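Local coordinates for cerato-platanin-like protein (Moniliophthora perniciosa, PDB 3SUM) that is of unknown function but belongs to the cerato-platanins, small secreted fungal proteins with a double-psi beta-barrel fold, and probably acts in the fungus's dealings with its host, at residues 2-7 with 109-114; 10-15 with 89-94; 25-30 with 42-47; 52-57 with 79-84; 62-67 with 75-80. One frame throughout, in Å; residues are numbered along the deposited sequence.

Interaction 1. Residues 2-7 with 109-114; sequences NWLIKW and WGTAQL
The rings of Trp3 and Trp7 flank this antiparallel pairing of strands 4-7 and 111-113 at one margin of the double-psi beta-barrel sheet. The Trp3 ring has water 1 in its plane at the edge and stacks with Phe87; of the Trp3 side chain, CB is the atom that packs on Leu114. The Trp7 ring carries water 2 over one face, offset toward the rim, and meets the ring of Tyr107, whose carbonyl accepts from NE1; Gly110 CA approaches that same NE1 obliquely at 3.5 Å.

The backbones pair antiparallel. Ile5 and Ala112 form a hydrogen-bonded pair: Ile5 N donates to Ala112 O at 2.8 Å, nearly along the C=O axis, and Ala112 N returns a bond to Ile5 O. Two residues on, Leu114 N donates to Trp3 O at 2.8 Å from above the carbonyl plane.

On the side of Ile5 and Ala112, the Ile5 and Leu114 side chains cross obliquely, CG2 of Ile5 3.6 Å from CD2 of Leu114, and Ala112 CB sits beside it. On the side of Leu4 and Gln113, Leu4 CD2 runs alongside Gln113, 3.6 Å from CG. The Lys6 chain lies beside Thr111 and bends at its last torsion (chi4 -66°), so that NZ donates a hydrogen bond to Thr111 OG1 at 2.8 Å.

Interaction 2. Residues 10-15 with 89-94; sequences KFQNDT and GGTDLV
The start of helix 91-97 is where this buried contact forms: Gly90 holds the N-cap position, and Gln12 reaches from the loop after strand 4-7 to a backbone N-H of the first turn. Gln12 CG sits in the crowded position between backbone N and carbonyl carbon (chi1 60°), and the chain then runs extended, carrying the amide to the N-terminal end of the helix. There OE1 accepts from Asp92 N at 2.7 Å, an almost straight bond (174° at the hydrogen), with the donor lying above the amide plane. Water 3 also donates to OE1 and accepts from Leu93 N, so the same oxygen serves two successive helix N-H groups, one directly and one through water.

In this double-psi barrel protein the helix packs against strand 4-7 through Thr91 and Val94. The amide of Gln12 crosses the Asp92 carboxylate with planes 70° apart, and NE2 gives OD1 only a weak bond of 3.4 Å. An alanine in place of Gln12 would take this acceptor from Asp92 N and would probably loosen the loop from the helix start. Closer to the core, Phe11 CB packs on Gly90 N at 3.6 Å, where the missing side chain matters: a CB on Gly90 would be crowded by Phe11 O and Gln12 CB.

Interaction 3. Residues 25-30 with 42-47; sequences AALAKL and GEVLNF
The chain just after helix 24-28 meets a type II beta turn, Val44 to Phe47, in the long loop leading to strand 50-52, and one backbone bond, accepted by Leu30, joins the two. Leu45 N donates to Leu30 O at 2.8 Å; the donor lies nearly along the C=O axis (172° at the oxygen), so the bond is close to straight at both ends. Val44 CA adds a CA-H...O contact to the same oxygen.

Side chains close in round this carbonyl. Val44 points toward the helix segment with CG1 anti to its backbone N (chi1 176°), and this one methyl does the apolar work: it meets Leu30 CB at 3.8 Å and Leu27 CD2 at 4.0 Å, the Leu27 chain crossing that of Val44 at about a right angle. Leu45 approaches with its branch, CG lying 3.3 Å from Leu30 O and CD1 beside it. An alanine at Leu45 would keep the backbone N-H but would probably uncover the Leu30 carbonyl, since CG and CD1 that close over its oxygen would be gone.

Farther round the turn, Asn46 ND2 bonds to Thr76 OG1 and Phe74 O, tying the loop to strand 71-79. The backbone carbonyl of Leu30 is thus satisfied by Leu45 N, while hydrocarbon from Val44 and Leu45 lies close round the accepting oxygen and probably limits water's access to it.

Interaction 4. Residues 52-57 with 79-84; sequences AAPEAQ and DRVEEA
Ala52, on strand 50-52, forms a parallel bridge with Asp79, on strand 71-79, near where these strands of the double-psi barrel give way to loops. Their CB atoms lie on the same face, 3.8 Å apart, and Ala52 CB also touches Val81 CG1 at 3.6 Å.

At Ala53 the backbone takes over. Its N donates to Asp79 O at 3.0 Å, coming from above the carbonyl plane, while its own O gathers three hydrogens: a weak bond from Val81 N, a CA-H...O contact from Arg80 CA, and a side-chain bond from Arg80 NH1 at 3.1 Å. The bend at chi2 of Arg80 (51°) folds the chain back over this carbonyl, whose oxygen lies near the plane of the guanidinium.

Pro54 follows with CA 3.2 Å from Val81 O, a CA-H...O contact, and with its CG against Glu83 O. Glu55 sets its CA over one face of the guanidinium, offset toward the rim, and its carboxylate stays out of contact with that charge; Arg80 NH2 instead bonds to Thr58 O, which helps to fix the group's rotation. Water 4 accepts from Glu55 N and donates to Val81 O, filling in where direct pairing stops. Gln57, its OE1 bonded to Asn85 N, closes the contact by laying that oxygen 3.5 Å from Ala84 CA.

Interaction 5. Residues 62-67 with 75-80; sequences SCWKLR and VTVVDR
Two torsions set the polar corner of this contact. Ser62 OG occupies the crowded position between its backbone N and carbonyl carbon (chi1 50°), and Trp64 CG stands anti to its own carbonyl carbon (chi1 -76°), which swings the indole back along the strand. Trp64 NE1 therefore reaches Ser62 OG at 2.9 Å, with the oxygen in the ring plane; Ser62 OG is also bonded to Glu59 O.

Val77 packs against this pair. Its CG2, anti to the carbonyl carbon, lies 3.6 Å from Ser62 OG and 3.8 Å from Trp64 CD1, the valine running alongside the indole and pointing the same way. Farther along, Val75 packs against two neighbours: CG2 meets Trp64 CB at 3.9 Å, and CG1 meets Leu66 CD1, whose chain crosses it at about a right angle.

The backbone fixes the register. Trp64 and Val75 exchange two bonds of 2.8 Å, each donor in the carbonyl plane of its acceptor, and Val77 N adds one to Ser62 O at 2.9 Å. Cys63, facing the other way with Thr76, is joined to Cys125 by a disulfide. The axes of strands 63-67 and 75-79 lie 130° apart, well short of a flat antiparallel 180°, in a beta hairpin buried within the double-psi beta-barrel.

Interaction 5 lies nearest the middle of the chain, its centre about 4 Å from the chain's centre, and the other four each touch it. Interaction 4 continues from it, sharing Asp79 and Arg80. Interaction 2 joins both through a salt bridge, Lys10 NZ to Asp79 OD2 at 2.8 Å, and adds Leu93 against Val75. Interaction 1 closes on the hairpin where Ile5 CD1 meets Leu66 CD1 at 3.7 Å, and on interaction 2 through Lys6 O and Gly89 N. Interaction 3 lies across the chain's centre from interaction 1, about 24 Å between their centres, yet is linked to the hairpin by Asn46 ND2 and Thr76 OG1, 3.0 Å apart.

Interaction 1. Residues 2-7 with 109-114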
# COMPACT_ATOMS: atom_id res chain seq x y z
N ASN A 2 10.76 -12.00 5.52
CA ASN A 2 9.66 -13.01 5.42
C ASN A 2 8.32 -12.25 5.33
O ASN A 2 7.43 -12.55 6.14
CB ASN A 2 9.60 -13.86 6.70
CG ASN A 2 8.71 -15.15 6.56
OD1 ASN A 2 9.08 -16.21 7.12
ND2 ASN A 2 7.56 -15.08 5.83
N TRP A 3 8.17 -11.29 4.42
CA TRP A 3 6.91 -10.56 4.31
C TRP A 3 5.94 -11.36 3.50
O TRP A 3 6.34 -12.00 2.52
CB TRP A 3 7.10 -9.13 3.71
CG TRP A 3 7.67 -8.02 4.68
CD1 TRP A 3 8.97 -7.62 4.81
CD2 TRP A 3 6.91 -7.21 5.57
NE1 TRP A 3 9.07 -6.60 5.71
CE2 TRP A 3 7.80 -6.32 6.18
CE3 TRP A 3 5.53 -7.08 5.83
CZ2 TRP A 3 7.39 -5.36 7.06
CZ3 TRP A 3 5.12 -6.14 6.77
CH2 TRP A 3 6.05 -5.30 7.37
N LEU A 4 4.68 -11.36 3.93
CA LEU A 4 3.54 -11.98 3.22
C LEU A 4 2.67 -10.85 2.69
O LEU A 4 2.61 -9.75 3.27
CB LEU A 4 2.62 -12.80 4.18
CG LEU A 4 3.25 -14.00 4.89
CD1 LEU A 4 2.12 -14.75 5.64
CD2 LEU A 4 3.84 -14.94 3.86
N ILE A 5 1.95 -11.10 1.59
CA ILE A 5 0.93 -10.15 1.23
C ILE A 5 -0.36 -10.95 0.95
O ILE A 5 -0.32 -12.07 0.41
CB ILE A 5 1.33 -9.34 0.01
CG1 ILE A 5 0.27 -8.22 -0.23
CG2 ILE A 5 1.66 -10.28 -1.24
CD1 ILE A 5 0.82 -7.01 -0.84
N LYS A 6 -1.48 -10.39 1.33
CA LYS A 6 -2.78 -10.97 1.08
C LYS A 6 -3.55 -9.80 0.48
O LYS A 6 -3.09 -8.67 0.51
CB LYS A 6 -3.46 -11.32 2.42
CG LYS A 6 -2.77 -12.58 3.05
CD LYS A 6 -3.29 -12.72 4.54
CE LYS A 6 -2.56 -13.80 5.35
NZ LYS A 6 -2.88 -15.16 4.73
N TRP A 7 -4.67 -10.11 -0.13
CA TRP A 7 -5.43 -9.08 -0.74
C TRP A 7 -6.79 -8.95 -0.08
O TRP A 7 -7.34 -9.90 0.49
CB TRP A 7 -5.51 -9.27 -2.27
CG TRP A 7 -6.16 -10.56 -2.75
CD1 TRP A 7 -5.54 -11.69 -3.12
CD2 TRP A 7 -7.55 -10.78 -2.93
NE1 TRP A 7 -6.46 -12.61 -3.52
CE2 TRP A 7 -7.71 -12.09 -3.37
CE3 TRP A 7 -8.70 -9.99 -2.70
CZ2 TRP A 7 -8.98 -12.66 -3.67
CZ3 TRP A 7 -9.95 -10.54 -3.00
CH2 TRP A 7 -10.09 -11.86 -3.46
N TRP A 109 -4.16 -17.74 -5.15
CA TRP A 109 -4.02 -18.44 -3.86
C TRP A 109 -4.58 -17.63 -2.68
O TRP A 109 -5.06 -18.19 -1.63
CB TRP A 109 -2.52 -18.77 -3.62
CG TRP A 109 -2.39 -19.65 -2.36
CD1 TRP A 109 -1.78 -19.31 -1.17
CD2 TRP A 109 -2.89 -20.98 -2.21
NE1 TRP A 109 -1.85 -20.38 -0.31
CE2 TRP A 109 -2.55 -21.40 -0.89
CE3 TRP A 109 -3.61 -21.85 -3.03
CZ2 TRP A 109 -2.90 -22.67 -0.39
CZ3 TRP A 109 -3.96 -23.16 -2.53
CH2 TRP A 109 -3.59 -23.53 -1.23
N GLY A 110 -4.37 -16.34 -2.80
CA GLY A 110 -4.86 -15.32 -1.91
C GLY A 110 -3.79 -14.84 -0.91
O GLY A 110 -3.97 -13.80 -0.23
N THR A 111 -2.69 -15.59 -0.79
CA THR A 111 -1.60 -15.14 0.07
C THR A 111 -0.37 -15.42 -0.76
O THR A 111 -0.28 -16.50 -1.39
CB THR A 111 -1.50 -16.02 1.36
OG1 THR A 111 -2.73 -15.94 2.09
CG2 THR A 111 -0.33 -15.56 2.28
N ALA A 112 0.59 -14.52 -0.74
CA ALA A 112 1.87 -14.71 -1.47
C ALA A 112 3.00 -14.25 -0.54
O ALA A 112 2.84 -13.31 0.21
CB ALA A 112 1.86 -13.82 -2.77
N GLN A 113 4.15 -14.90 -0.64
CA GLN A 113 5.29 -14.44 0.11
C GLN A 113 6.05 -13.50 -0.81
O GLN A 113 6.15 -13.78 -2.01
CB GLN A 113 6.13 -15.64 0.48
CG GLN A 113 5.20 -16.70 0.98
CD GLN A 113 5.86 -17.57 1.94
OE1 GLN A 113 6.63 -17.08 2.80
NE2 GLN A 113 5.59 -18.89 1.82
N LEU A 114 6.52 -12.38 -0.22
CA LEU A 114 7.27 -11.38 -0.97
C LEU A 114 8.70 -11.71 -1.00
O LEU A 114 9.19 -12.27 -0.06
CB LEU A 114 7.09 -10.01 -0.38
CG LEU A 114 5.65 -9.54 -0.44
CD1 LEU A 114 5.62 -8.10 0.20
CD2 LEU A 114 5.11 -9.48 -1.91
O HOH W 1 9.99 -10.44 2.36
O HOH W 2 -6.42 -12.74 0.23

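Interaction 2. Residues 10-15 with 89-94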
# COMPACT_ATOMS: atom_id res chain seq x y z
N LYS A 10 -11.11 -4.02 0.49
CA LYS A 10 -11.17 -2.77 1.26
C LYS A 10 -10.23 -1.69 0.73
O LYS A 10 -10.54 -0.51 0.66
CB LYS A 10 -10.78 -3.04 2.76
CG LYS A 10 -10.89 -1.78 3.59
CD LYS A 10 -10.58 -2.12 5.11
CE LYS A 10 -10.73 -0.91 6.05
NZ LYS A 10 -10.19 -1.14 7.52
N PHE A 11 -9.00 -2.10 0.42
CA PHE A 11 -7.95 -1.14 0.07
C PHE A 11 -8.03 -0.62 -1.36
O PHE A 11 -7.21 0.18 -1.78
CB PHE A 11 -6.63 -1.79 0.40
CG PHE A 11 -6.64 -2.22 1.82
CD1 PHE A 11 -6.76 -1.25 2.83
CD2 PHE A 11 -6.60 -3.56 2.17
CE1 PHE A 11 -6.84 -1.65 4.21
CE2 PHE A 11 -6.67 -3.97 3.51
CZ PHE A 11 -6.77 -3.01 4.55
N GLN A 12 -9.04 -1.06 -2.09
CA GLN A 12 -9.27 -0.36 -3.36
C GLN A 12 -10.71 0.09 -3.45
O GLN A 12 -11.26 0.31 -4.56
CB GLN A 12 -8.88 -1.22 -4.58
CG GLN A 12 -9.59 -2.51 -4.73
CD GLN A 12 -9.10 -3.22 -5.93
OE1 GLN A 12 -7.89 -3.27 -6.18
NE2 GLN A 12 -10.04 -3.73 -6.76
N ASN A 13 -11.29 0.23 -2.27
CA ASN A 13 -12.66 0.76 -2.19
C ASN A 13 -12.62 2.25 -2.04
O ASN A 13 -12.53 2.75 -0.92
CB ASN A 13 -13.42 0.10 -1.05
CG ASN A 13 -14.92 0.48 -1.05
OD1 ASN A 13 -15.33 1.48 -1.67
ND2 ASN A 13 -15.73 -0.34 -0.37
N ASP A 14 -12.74 2.96 -3.18
CA ASP A 14 -12.57 4.37 -3.26
C ASP A 14 -13.60 5.06 -2.40
O ASP A 14 -13.35 6.18 -1.93
CB ASP A 14 -12.66 4.88 -4.69
CG ASP A 14 -13.88 4.37 -5.40
OD1 ASP A 14 -14.83 5.15 -5.55
OD2 ASP A 14 -13.91 3.17 -5.75
N THR A 15 -14.70 4.37 -2.11
CA THR A 15 -15.84 5.05 -1.46
C THR A 15 -15.77 5.10 0.01
O THR A 15 -16.56 5.83 0.67
CB THR A 15 -17.18 4.42 -1.84
OG1 THR A 15 -17.34 3.13 -1.16
CG2 THR A 15 -17.22 4.23 -3.35
N GLY A 89 -3.09 -5.97 0.77
CA GLY A 89 -3.16 -4.89 -0.19
C GLY A 89 -4.44 -4.98 -1.01
O GLY A 89 -5.18 -5.96 -0.99
N GLY A 90 -4.70 -3.92 -1.73
CA GLY A 90 -5.84 -3.88 -2.63
C GLY A 90 -5.73 -4.99 -3.61
O GLY A 90 -4.65 -5.37 -4.00
N THR A 91 -6.86 -5.46 -4.07
CA THR A 91 -6.92 -6.58 -4.98
C THR A 91 -6.07 -6.42 -6.27
O THR A 91 -5.28 -7.32 -6.63
CB THR A 91 -8.39 -6.82 -5.30
OG1 THR A 91 -9.14 -6.72 -4.07
CG2 THR A 91 -8.59 -8.13 -5.98
N ASP A 92 -6.25 -5.33 -6.97
CA ASP A 92 -5.56 -5.15 -8.25
C ASP A 92 -4.05 -5.00 -8.00
O ASP A 92 -3.20 -5.52 -8.71
CB ASP A 92 -6.02 -3.80 -8.81
CG ASP A 92 -7.52 -3.81 -9.30
OD1 ASP A 92 -8.12 -4.85 -9.34
OD2 ASP A 92 -8.01 -2.70 -9.61
N LEU A 93 -3.71 -4.24 -6.96
CA LEU A 93 -2.29 -4.14 -6.59
C LEU A 93 -1.68 -5.53 -6.45
O LEU A 93 -0.62 -5.84 -7.00
CB LEU A 93 -2.19 -3.34 -5.27
CG LEU A 93 -0.95 -3.56 -4.42
CD1 LEU A 93 0.25 -2.89 -5.17
CD2 LEU A 93 -1.10 -2.99 -3.02
N VAL A 94 -2.32 -6.39 -5.66
CA VAL A 94 -1.78 -7.67 -5.37
C VAL A 94 -1.76 -8.57 -6.56
O VAL A 94 -0.73 -9.22 -6.86
CB VAL A 94 -2.52 -8.33 -4.12
CG1 VAL A 94 -1.99 -9.73 -3.90
CG2 VAL A 94 -2.30 -7.42 -2.88
O HOH W 3 -5.40 -2.35 -5.58

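Interaction 3. Residues 25-30 with 42-47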
# COMPACT_ATOMS: atom_id res chain seq x y z
N ALA A 25 -5.66 9.58 10.47
CA ALA A 25 -5.08 10.90 10.63
C ALA A 25 -4.01 11.18 9.57
O ALA A 25 -3.95 12.27 8.99
CB ALA A 25 -4.46 11.06 12.14
N ALA A 26 -3.16 10.22 9.32
CA ALA A 26 -2.13 10.40 8.32
C ALA A 26 -2.83 10.57 6.94
O ALA A 26 -2.40 11.39 6.14
CB ALA A 26 -1.23 9.21 8.30
N LEU A 27 -3.89 9.81 6.70
CA LEU A 27 -4.66 9.89 5.42
C LEU A 27 -5.20 11.27 5.14
O LEU A 27 -5.24 11.72 3.95
CB LEU A 27 -5.80 8.90 5.39
CG LEU A 27 -5.35 7.42 5.45
CD1 LEU A 27 -6.58 6.47 5.41
CD2 LEU A 27 -4.38 7.10 4.32
N ALA A 28 -5.61 11.96 6.20
CA ALA A 28 -6.15 13.32 6.09
C ALA A 28 -5.11 14.25 5.52
O ALA A 28 -5.44 15.30 4.95
CB ALA A 28 -6.58 13.85 7.46
N LYS A 29 -3.85 13.92 5.70
CA LYS A 29 -2.78 14.76 5.17
C LYS A 29 -2.21 14.31 3.83
O LYS A 29 -1.20 14.86 3.38
CB LYS A 29 -1.68 14.79 6.18
CG LYS A 29 -2.26 15.45 7.47
CD LYS A 29 -1.16 15.73 8.56
CE LYS A 29 -0.65 14.50 9.24
NZ LYS A 29 -0.07 14.92 10.61
N LEU A 30 -2.85 13.30 3.24
CA LEU A 30 -2.33 12.63 2.09
C LEU A 30 -3.24 12.77 0.91
O LEU A 30 -3.22 11.95 0.00
CB LEU A 30 -1.98 11.18 2.38
CG LEU A 30 -0.72 11.03 3.21
CD1 LEU A 30 -0.59 9.52 3.60
CD2 LEU A 30 0.54 11.42 2.41
N GLY A 42 -10.45 6.89 -1.87
CA GLY A 42 -10.19 7.11 -3.32
C GLY A 42 -9.45 8.42 -3.61
O GLY A 42 -8.89 8.58 -4.68
N GLU A 43 -9.48 9.35 -2.68
CA GLU A 43 -8.85 10.65 -2.89
C GLU A 43 -7.44 10.72 -2.41
O GLU A 43 -6.75 11.71 -2.59
CB GLU A 43 -9.64 11.76 -2.20
CG GLU A 43 -11.11 11.80 -2.63
CD GLU A 43 -11.94 12.65 -1.67
OE1 GLU A 43 -11.82 12.50 -0.43
OE2 GLU A 43 -12.71 13.46 -2.16
N VAL A 44 -7.00 9.67 -1.71
CA VAL A 44 -5.68 9.74 -1.10
C VAL A 44 -4.63 9.47 -2.17
O VAL A 44 -4.79 8.59 -3.03
CB VAL A 44 -5.60 8.65 0.03
CG1 VAL A 44 -4.19 8.63 0.62
CG2 VAL A 44 -6.63 8.92 1.11
N LEU A 45 -3.55 10.21 -2.14
CA LEU A 45 -2.42 9.92 -3.04
C LEU A 45 -1.98 8.48 -3.09
O LEU A 45 -1.82 7.83 -2.04
CB LEU A 45 -1.22 10.79 -2.61
CG LEU A 45 -1.41 12.29 -2.78
CD1 LEU A 45 -0.37 13.02 -2.01
CD2 LEU A 45 -1.23 12.66 -4.34
N ASN A 46 -1.79 7.97 -4.31
CA ASN A 46 -1.38 6.61 -4.60
C ASN A 46 -2.45 5.54 -4.52
O ASN A 46 -2.14 4.38 -4.61
CB ASN A 46 -0.18 6.16 -3.66
CG ASN A 46 0.68 5.09 -4.28
OD1 ASN A 46 0.84 5.03 -5.55
ND2 ASN A 46 1.22 4.20 -3.43
N PHE A 47 -3.71 5.93 -4.38
CA PHE A 47 -4.79 5.04 -4.40
C PHE A 47 -4.76 4.40 -5.81
O PHE A 47 -4.61 5.11 -6.77
CB PHE A 47 -6.12 5.83 -4.28
CG PHE A 47 -7.36 4.95 -4.49
CD1 PHE A 47 -7.86 4.19 -3.45
CD2 PHE A 47 -7.91 4.80 -5.75
CE1 PHE A 47 -9.00 3.39 -3.63
CE2 PHE A 47 -8.99 4.02 -5.96
CZ PHE A 47 -9.55 3.29 -4.93

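Interaction 4. Residues 52-57 with 79-84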
# COMPACT_ATOMS: atom_id res chain seq x y z
N ALA A 52 -2.62 -2.46 4.28
CA ALA A 52 -2.55 -2.45 5.76
C ALA A 52 -1.27 -3.09 6.12
O ALA A 52 -0.84 -4.01 5.47
CB ALA A 52 -3.73 -3.28 6.33
N ALA A 53 -0.66 -2.68 7.23
CA ALA A 53 0.60 -3.27 7.62
C ALA A 53 0.72 -3.04 9.10
O ALA A 53 -0.06 -2.23 9.70
CB ALA A 53 1.75 -2.61 6.85
N PRO A 54 1.65 -3.75 9.74
CA PRO A 54 1.62 -3.71 11.18
C PRO A 54 2.19 -2.41 11.68
O PRO A 54 3.16 -1.91 11.13
CB PRO A 54 2.61 -4.83 11.60
CG PRO A 54 2.84 -5.61 10.43
CD PRO A 54 2.53 -4.80 9.21
N GLU A 55 1.67 -1.96 12.81
CA GLU A 55 2.21 -0.84 13.50
C GLU A 55 3.67 -1.24 13.95
O GLU A 55 3.96 -2.38 14.15
CB GLU A 55 1.36 -0.59 14.77
CG GLU A 55 1.78 0.56 15.68
CD GLU A 55 0.81 0.73 16.92
OE1 GLU A 55 1.26 1.21 17.99
OE2 GLU A 55 -0.36 0.35 16.80
N ALA A 56 4.52 -0.24 14.15
CA ALA A 56 5.88 -0.41 14.68
C ALA A 56 6.74 -0.81 13.56
O ALA A 56 7.72 -0.15 13.32
CB ALA A 56 6.01 -1.40 15.90
N GLN A 57 6.36 -1.84 12.83
CA GLN A 57 7.15 -2.19 11.63
C GLN A 57 6.98 -1.20 10.49
O GLN A 57 7.89 -1.07 9.65
CB GLN A 57 6.77 -3.54 11.06
CG GLN A 57 7.02 -4.71 11.83
CD GLN A 57 6.91 -5.95 10.93
OE1 GLN A 57 5.87 -6.56 10.92
NE2 GLN A 57 7.99 -6.33 10.23
N ASP A 79 -3.50 1.45 6.67
CA ASP A 79 -4.31 0.81 7.73
C ASP A 79 -3.40 -0.16 8.48
O ASP A 79 -2.21 -0.29 8.13
CB ASP A 79 -5.46 0.09 7.00
CG ASP A 79 -6.59 -0.36 7.92
OD1 ASP A 79 -6.61 -0.02 9.13
OD2 ASP A 79 -7.43 -1.09 7.38
N ARG A 80 -3.92 -0.88 9.45
CA ARG A 80 -3.06 -1.73 10.27
C ARG A 80 -3.59 -3.14 10.17
O ARG A 80 -4.80 -3.31 10.03
CB ARG A 80 -3.08 -1.32 11.80
CG ARG A 80 -1.81 -0.50 12.27
CD ARG A 80 -1.62 0.68 11.25
NE ARG A 80 -0.59 1.61 11.72
CZ ARG A 80 0.67 1.53 11.34
NH1 ARG A 80 1.02 0.58 10.51
NH2 ARG A 80 1.55 2.40 11.78
N VAL A 81 -2.71 -4.13 10.17
CA VAL A 81 -3.12 -5.50 10.51
C VAL A 81 -2.22 -5.78 11.70
O VAL A 81 -1.18 -5.14 11.85
CB VAL A 81 -2.83 -6.48 9.39
CG1 VAL A 81 -3.87 -6.29 8.31
CG2 VAL A 81 -1.41 -6.28 8.81
N GLU A 82 -2.55 -6.68 12.58
CA GLU A 82 -1.57 -6.83 13.68
C GLU A 82 -0.82 -8.15 13.66
O GLU A 82 -0.60 -8.78 14.71
CB GLU A 82 -2.24 -6.60 15.01
CG GLU A 82 -2.89 -5.20 15.21
CD GLU A 82 -4.16 -5.06 14.38
OE1 GLU A 82 -4.82 -6.11 14.12
OE2 GLU A 82 -4.50 -3.92 14.03
N GLU A 83 -0.44 -8.58 12.46
CA GLU A 83 0.29 -9.78 12.26
C GLU A 83 1.65 -9.34 11.77
O GLU A 83 1.74 -8.58 10.79
CB GLU A 83 -0.43 -10.62 11.23
CG GLU A 83 -1.00 -11.96 11.79
CD GLU A 83 -2.17 -11.88 12.78
OE1 GLU A 83 -3.28 -11.40 12.45
OE2 GLU A 83 -2.01 -12.37 13.90
N ALA A 84 2.71 -9.81 12.40
CA ALA A 84 4.02 -9.31 11.98
C ALA A 84 4.27 -9.68 10.54
O ALA A 84 3.85 -10.76 10.10
CB ALA A 84 5.19 -9.89 12.87
O HOH W 4 -0.04 -3.53 14.37

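Interaction 5. Residues 62-67 with 75-80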
# COMPACT_ATOMS: atom_id res chain seq x y z
N SER A 62 3.46 5.54 5.34
CA SER A 62 4.79 5.34 4.75
C SER A 62 4.67 4.66 3.40
O SER A 62 3.65 4.05 3.08
CB SER A 62 5.74 4.51 5.62
OG SER A 62 5.10 3.31 6.04
N CYS A 63 5.76 4.70 2.68
CA CYS A 63 5.77 4.17 1.28
C CYS A 63 6.70 3.03 1.27
O CYS A 63 7.84 3.17 1.73
CB CYS A 63 6.29 5.27 0.42
SG CYS A 63 6.21 4.78 -1.33
N TRP A 64 6.28 1.89 0.70
CA TRP A 64 7.10 0.68 0.75
C TRP A 64 7.22 0.09 -0.64
O TRP A 64 6.27 0.07 -1.38
CB TRP A 64 6.48 -0.39 1.65
CG TRP A 64 6.70 -0.03 3.06
CD1 TRP A 64 6.16 1.00 3.70
CD2 TRP A 64 7.55 -0.70 4.00
NE1 TRP A 64 6.63 1.05 4.98
CE2 TRP A 64 7.50 0.02 5.18
CE3 TRP A 64 8.34 -1.87 3.93
CZ2 TRP A 64 8.21 -0.36 6.35
CZ3 TRP A 64 9.08 -2.26 5.11
CH2 TRP A 64 8.98 -1.50 6.30
N LYS A 65 8.42 -0.32 -0.98
CA LYS A 65 8.58 -1.00 -2.23
C LYS A 65 8.48 -2.50 -1.98
O LYS A 65 9.21 -3.05 -1.14
CB LYS A 65 9.99 -0.70 -2.79
CG LYS A 65 10.03 -1.33 -4.21
CD LYS A 65 11.36 -1.02 -4.89
CE LYS A 65 12.32 -2.17 -4.79
NZ LYS A 65 13.45 -1.96 -5.78
N LEU A 66 7.61 -3.19 -2.71
CA LEU A 66 7.42 -4.61 -2.48
C LEU A 66 7.94 -5.32 -3.74
O LEU A 66 7.76 -4.79 -4.86
CB LEU A 66 5.93 -4.96 -2.36
CG LEU A 66 5.07 -4.16 -1.38
CD1 LEU A 66 3.65 -4.69 -1.28
CD2 LEU A 66 5.83 -4.15 0.01
N ARG A 67 8.58 -6.47 -3.57
CA ARG A 67 8.96 -7.27 -4.76
C ARG A 67 8.37 -8.67 -4.64
O ARG A 67 8.37 -9.28 -3.56
CB ARG A 67 10.50 -7.44 -4.87
CG ARG A 67 11.30 -6.17 -5.19
CD ARG A 67 12.82 -6.58 -5.37
NE ARG A 67 13.66 -5.55 -5.99
CZ ARG A 67 13.74 -5.30 -7.31
NH1 ARG A 67 13.00 -5.97 -8.19
NH2 ARG A 67 14.59 -4.37 -7.78
N VAL A 75 3.81 0.99 -2.42
CA VAL A 75 2.53 0.98 -1.75
C VAL A 75 2.52 1.93 -0.56
O VAL A 75 3.54 2.13 0.04
CB VAL A 75 2.15 -0.45 -1.30
CG1 VAL A 75 2.17 -1.45 -2.49
CG2 VAL A 75 3.11 -1.03 -0.24
N THR A 76 1.33 2.52 -0.24
CA THR A 76 1.23 3.37 0.87
C THR A 76 0.58 2.58 1.97
O THR A 76 -0.43 1.91 1.76
CB THR A 76 0.35 4.56 0.50
OG1 THR A 76 0.97 5.18 -0.64
CG2 THR A 76 0.34 5.63 1.64
N VAL A 77 1.13 2.69 3.20
CA VAL A 77 0.47 2.08 4.29
C VAL A 77 -0.69 2.97 4.75
O VAL A 77 -0.48 4.11 5.13
CB VAL A 77 1.52 1.90 5.48
CG1 VAL A 77 0.78 1.37 6.80
CG2 VAL A 77 2.64 0.87 5.07
N VAL A 78 -1.92 2.42 4.77
CA VAL A 78 -3.10 3.20 5.03
C VAL A 78 -3.93 2.60 6.15
O VAL A 78 -4.93 3.18 6.57
CB VAL A 78 -4.00 3.33 3.78
CG1 VAL A 78 -3.22 4.02 2.55
CG2 VAL A 78 -4.67 1.94 3.39
N ASP A 79 -3.50 1.45 6.67
CA ASP A 79 -4.31 0.81 7.73
C ASP A 79 -3.40 -0.16 8.48
O ASP A 79 -2.21 -0.29 8.13
CB ASP A 79 -5.46 0.09 7.00
CG ASP A 79 -6.59 -0.36 7.92
OD1 ASP A 79 -6.61 -0.02 9.13
OD2 ASP A 79 -7.43 -1.09 7.38
N ARG A 80 -3.92 -0.88 9.45
CA ARG A 80 -3.06 -1.73 10.27
C ARG A 80 -3.59 -3.14 10.17
O ARG A 80 -4.80 -3.31 10.03
CB ARG A 80 -3.08 -1.32 11.80
CG ARG A 80 -1.81 -0.50 12.27
CD ARG A 80 -1.62 0.68 11.25
NE ARG A 80 -0.59 1.61 11.72
CZ ARG A 80 0.67 1.53 11.34
NH1 ARG A 80 1.02 0.58 10.51
NH2 ARG A 80 1.55 2.40 11.78